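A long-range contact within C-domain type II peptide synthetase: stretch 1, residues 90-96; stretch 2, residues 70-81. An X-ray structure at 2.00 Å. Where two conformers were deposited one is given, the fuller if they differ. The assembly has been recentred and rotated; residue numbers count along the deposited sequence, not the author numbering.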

# COMPACT_ATOMS: atom_id res chain seq x y z
N PRO A 90 17.65 11.52 -7.46
CA PRO A 90 17.24 10.54 -8.47
C PRO A 90 18.18 10.53 -9.67
O PRO A 90 18.62 11.58 -10.08
CB PRO A 90 15.85 11.02 -8.90
CG PRO A 90 15.48 12.11 -7.95
CD PRO A 90 16.76 12.69 -7.45
N GLU A 91 18.46 9.36 -10.23
CA GLU A 91 19.13 9.32 -11.51
C GLU A 91 18.54 8.21 -12.36
O GLU A 91 18.42 7.06 -11.90
CB GLU A 91 20.63 9.11 -11.36
CG GLU A 91 21.31 9.11 -12.73
CD GLU A 91 22.83 9.03 -12.64
OE1 GLU A 91 23.33 8.95 -11.50
OE2 GLU A 91 23.51 9.06 -13.70
N ILE A 92 18.13 8.56 -13.58
CA ILE A 92 17.52 7.58 -14.48
C ILE A 92 18.62 6.85 -15.22
O ILE A 92 19.35 7.46 -15.98
CB ILE A 92 16.56 8.24 -15.48
CG1 ILE A 92 15.44 8.98 -14.73
CG2 ILE A 92 15.95 7.18 -16.44
CD1 ILE A 92 14.48 9.75 -15.63
N LEU A 93 18.72 5.55 -15.01
CA LEU A 93 19.81 4.75 -15.58
C LEU A 93 19.32 3.90 -16.75
O LEU A 93 18.11 3.69 -16.90
CB LEU A 93 20.42 3.84 -14.50
CG LEU A 93 20.87 4.57 -13.23
CD1 LEU A 93 21.03 3.61 -12.09
CD2 LEU A 93 22.15 5.34 -13.50
N PRO A 94 20.25 3.43 -17.59
CA PRO A 94 19.94 2.38 -18.56
C PRO A 94 19.54 1.08 -17.85
O PRO A 94 20.12 0.77 -16.81
CB PRO A 94 21.24 2.20 -19.34
CG PRO A 94 22.10 3.36 -18.99
CD PRO A 94 21.68 3.81 -17.63
N ALA A 95 18.57 0.35 -18.39
CA ALA A 95 18.12 -0.92 -17.79
C ALA A 95 19.28 -1.86 -17.55
O ALA A 95 20.23 -1.90 -18.34
CB ALA A 95 17.08 -1.60 -18.70
N GLY A 96 19.24 -2.60 -16.46
CA GLY A 96 20.30 -3.58 -16.23
C GLY A 96 19.96 -4.88 -16.99
O GLY A 96 18.98 -4.96 -17.71
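Stretch 2, residues 70-81: VVVRHEALRTSL

Stretch 2 enters at the C-terminal end of a helix, residues 70-73, which His74 is the first residue to leave. A short 3-10 segment, 75-77, then turns the chain into an extended strand, 79-81. Stretch 1 opens with the last residues of a strand, 90-92, and continues as a loop through Gly96. The two strands run antiparallel, with 153° between their N-to-C directions and a closest axial approach of 4.5 Å. Pro90 pairs with Leu81 (CA to CA, 4.6 Å) and Ile92 with Thr79 (CA to CA, 4.3 Å) at non-hydrogen-bonded positions, flanking the hydrogen-bonded pair of Glu91 and Ser80 (CA to CA, 5.4 Å). At this central pair, Glu91 N donates to Ser80 O at 2.9 Å, whereas the return bond from Ser80 N to Glu91 O, 3.1 Å long, is weak because its angle at hydrogen is only 128°. Glu91 O also receives a CA-H...O contact from Thr79 CA at 3.4 Å, and Ser80 O a similar one from Pro90 CA at 3.3 Å.

Backbone pairing extends just past the strand of stretch 1: Leu93 N donates to Arg78 O at 2.8 Å in a nearly straight bond. Farther along, the loop passes the end of the helix, with Ala95 lying nearest Val72 (CA to CA, 5.8 Å).

Arg78 binds this loop to the helix end. Its NH1 reaches Leu93 O at 3.1 Å, with the carbonyl oxygen near the guanidinium plane, so that Arg78 and Leu93 are joined by both a backbone and a side-chain bond. Within stretch 2, Arg78 NE donates to Val71 O and Arg78 NH2 to Val72 O, each at 2.9 Å, holding the side chain against the helix. Ala95 lies against the Arg78 CD methylene, with Ala95 N 3.5 Å from Arg78 CD. The methyl of Ala95 points toward stretch 2 and packs against both valines, its CB 3.8 Å from Val71 CG1 and 3.7 Å from Val72 CG2.

On the sheet face shared by Pro90, Ile92, Thr79 and Leu81, Pro90 CB meets Leu81 CD2 and Thr79 CG2, both at 3.8 Å. Ile92 extends beside Thr79, with CG1 3.5 Å from Thr79 OG1, and its CD1 reaches Glu75 OE1 at 3.4 Å. Thr79 OG1 itself donates to Glu75 O at 2.7 Å, tying the strand back to the 3-10 segment. On the face of Glu91 and Ser80, Leu93 CD1 approaches Ser80 OG at 3.5 Å, while the end of the Glu91 side chain leads away from stretch 2.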

# COMPACT_ATOMS: atom_id res chain seq x y z
N VAL A 70 9.92 -4.54 -19.68
CA VAL A 70 9.04 -3.76 -18.81
C VAL A 70 9.85 -2.77 -17.98
O VAL A 70 9.32 -1.74 -17.55
CB VAL A 70 8.16 -4.67 -17.92
CG1 VAL A 70 8.92 -5.23 -16.71
CG2 VAL A 70 6.94 -3.90 -17.43
N VAL A 71 11.14 -3.06 -17.79
CA VAL A 71 12.03 -2.12 -17.12
C VAL A 71 12.45 -1.02 -18.10
O VAL A 71 12.54 0.14 -17.72
CB VAL A 71 13.26 -2.84 -16.55
CG1 VAL A 71 14.30 -1.83 -16.09
CG2 VAL A 71 12.81 -3.74 -15.36
N VAL A 72 12.67 -1.38 -19.36
CA VAL A 72 13.00 -0.37 -20.36
C VAL A 72 11.79 0.56 -20.50
O VAL A 72 11.95 1.76 -20.64
CB VAL A 72 13.36 -0.97 -21.69
CG1 VAL A 72 13.39 0.11 -22.76
CG2 VAL A 72 14.71 -1.72 -21.60
N ARG A 73 10.60 -0.02 -20.47
CA ARG A 73 9.35 0.72 -20.67
C ARG A 73 9.07 1.80 -19.62
O ARG A 73 8.54 2.86 -19.96
CB ARG A 73 8.19 -0.28 -20.68
CG ARG A 73 6.82 0.33 -20.72
CD ARG A 73 5.79 -0.75 -21.01
NE ARG A 73 4.44 -0.22 -20.89
CZ ARG A 73 3.74 0.31 -21.88
NH1 ARG A 73 4.23 0.36 -23.13
NH2 ARG A 73 2.53 0.78 -21.63
N HIS A 74 9.42 1.53 -18.37
CA HIS A 74 9.06 2.41 -17.25
C HIS A 74 10.31 2.99 -16.57
O HIS A 74 11.03 2.28 -15.85
CB HIS A 74 8.23 1.65 -16.22
CG HIS A 74 6.90 1.20 -16.73
ND1 HIS A 74 5.90 2.09 -17.06
CD2 HIS A 74 6.41 -0.04 -16.99
CE1 HIS A 74 4.85 1.41 -17.52
NE2 HIS A 74 5.14 0.12 -17.48
N GLU A 75 10.53 4.28 -16.78
CA GLU A 75 11.70 4.96 -16.17
C GLU A 75 11.77 4.85 -14.66
O GLU A 75 12.86 4.78 -14.10
CB GLU A 75 11.71 6.45 -16.53
CG GLU A 75 12.16 6.69 -17.93
CD GLU A 75 12.09 8.14 -18.38
OE1 GLU A 75 11.74 9.04 -17.56
OE2 GLU A 75 12.38 8.36 -19.58
N ALA A 76 10.62 4.87 -13.98
CA ALA A 76 10.64 4.76 -12.53
C ALA A 76 11.36 3.48 -12.10
O ALA A 76 11.92 3.45 -11.02
CB ALA A 76 9.23 4.77 -11.97
N LEU A 77 11.35 2.45 -12.95
CA LEU A 77 11.95 1.16 -12.58
C LEU A 77 13.46 1.12 -12.81
O LEU A 77 14.10 0.09 -12.59
CB LEU A 77 11.33 -0.00 -13.38
CG LEU A 77 9.84 -0.29 -13.10
CD1 LEU A 77 9.35 -1.47 -13.90
CD2 LEU A 77 9.61 -0.52 -11.65
N ARG A 78 13.99 2.24 -13.29
CA ARG A 78 15.39 2.44 -13.59
C ARG A 78 15.88 3.73 -12.93
O ARG A 78 16.94 4.23 -13.28
CB ARG A 78 15.63 2.58 -15.11
CG ARG A 78 15.20 1.47 -15.89
CD ARG A 78 15.54 1.71 -17.33
NE ARG A 78 14.49 2.28 -18.16
CZ ARG A 78 14.62 3.41 -18.84
NH1 ARG A 78 15.70 4.16 -18.72
NH2 ARG A 78 13.64 3.83 -19.63
N THR A 79 15.09 4.28 -12.01
CA THR A 79 15.48 5.52 -11.31
C THR A 79 16.01 5.22 -9.91
O THR A 79 15.26 5.07 -8.96
CB THR A 79 14.31 6.51 -11.23
OG1 THR A 79 13.82 6.76 -12.56
CG2 THR A 79 14.76 7.84 -10.68
N SER A 80 17.33 5.12 -9.81
CA SER A 80 17.96 4.93 -8.52
C SER A 80 17.90 6.23 -7.71
O SER A 80 17.73 7.32 -8.26
CB SER A 80 19.41 4.51 -8.71
OG SER A 80 20.15 5.57 -9.29
N LEU A 81 18.05 6.09 -6.41
CA LEU A 81 18.07 7.18 -5.47
C LEU A 81 19.34 7.03 -4.63
O LEU A 81 19.50 6.02 -3.91
CB LEU A 81 16.83 7.13 -4.58
CG LEU A 81 15.49 7.31 -5.29
CD1 LEU A 81 14.38 7.18 -4.27
CD2 LEU A 81 15.39 8.66 -5.98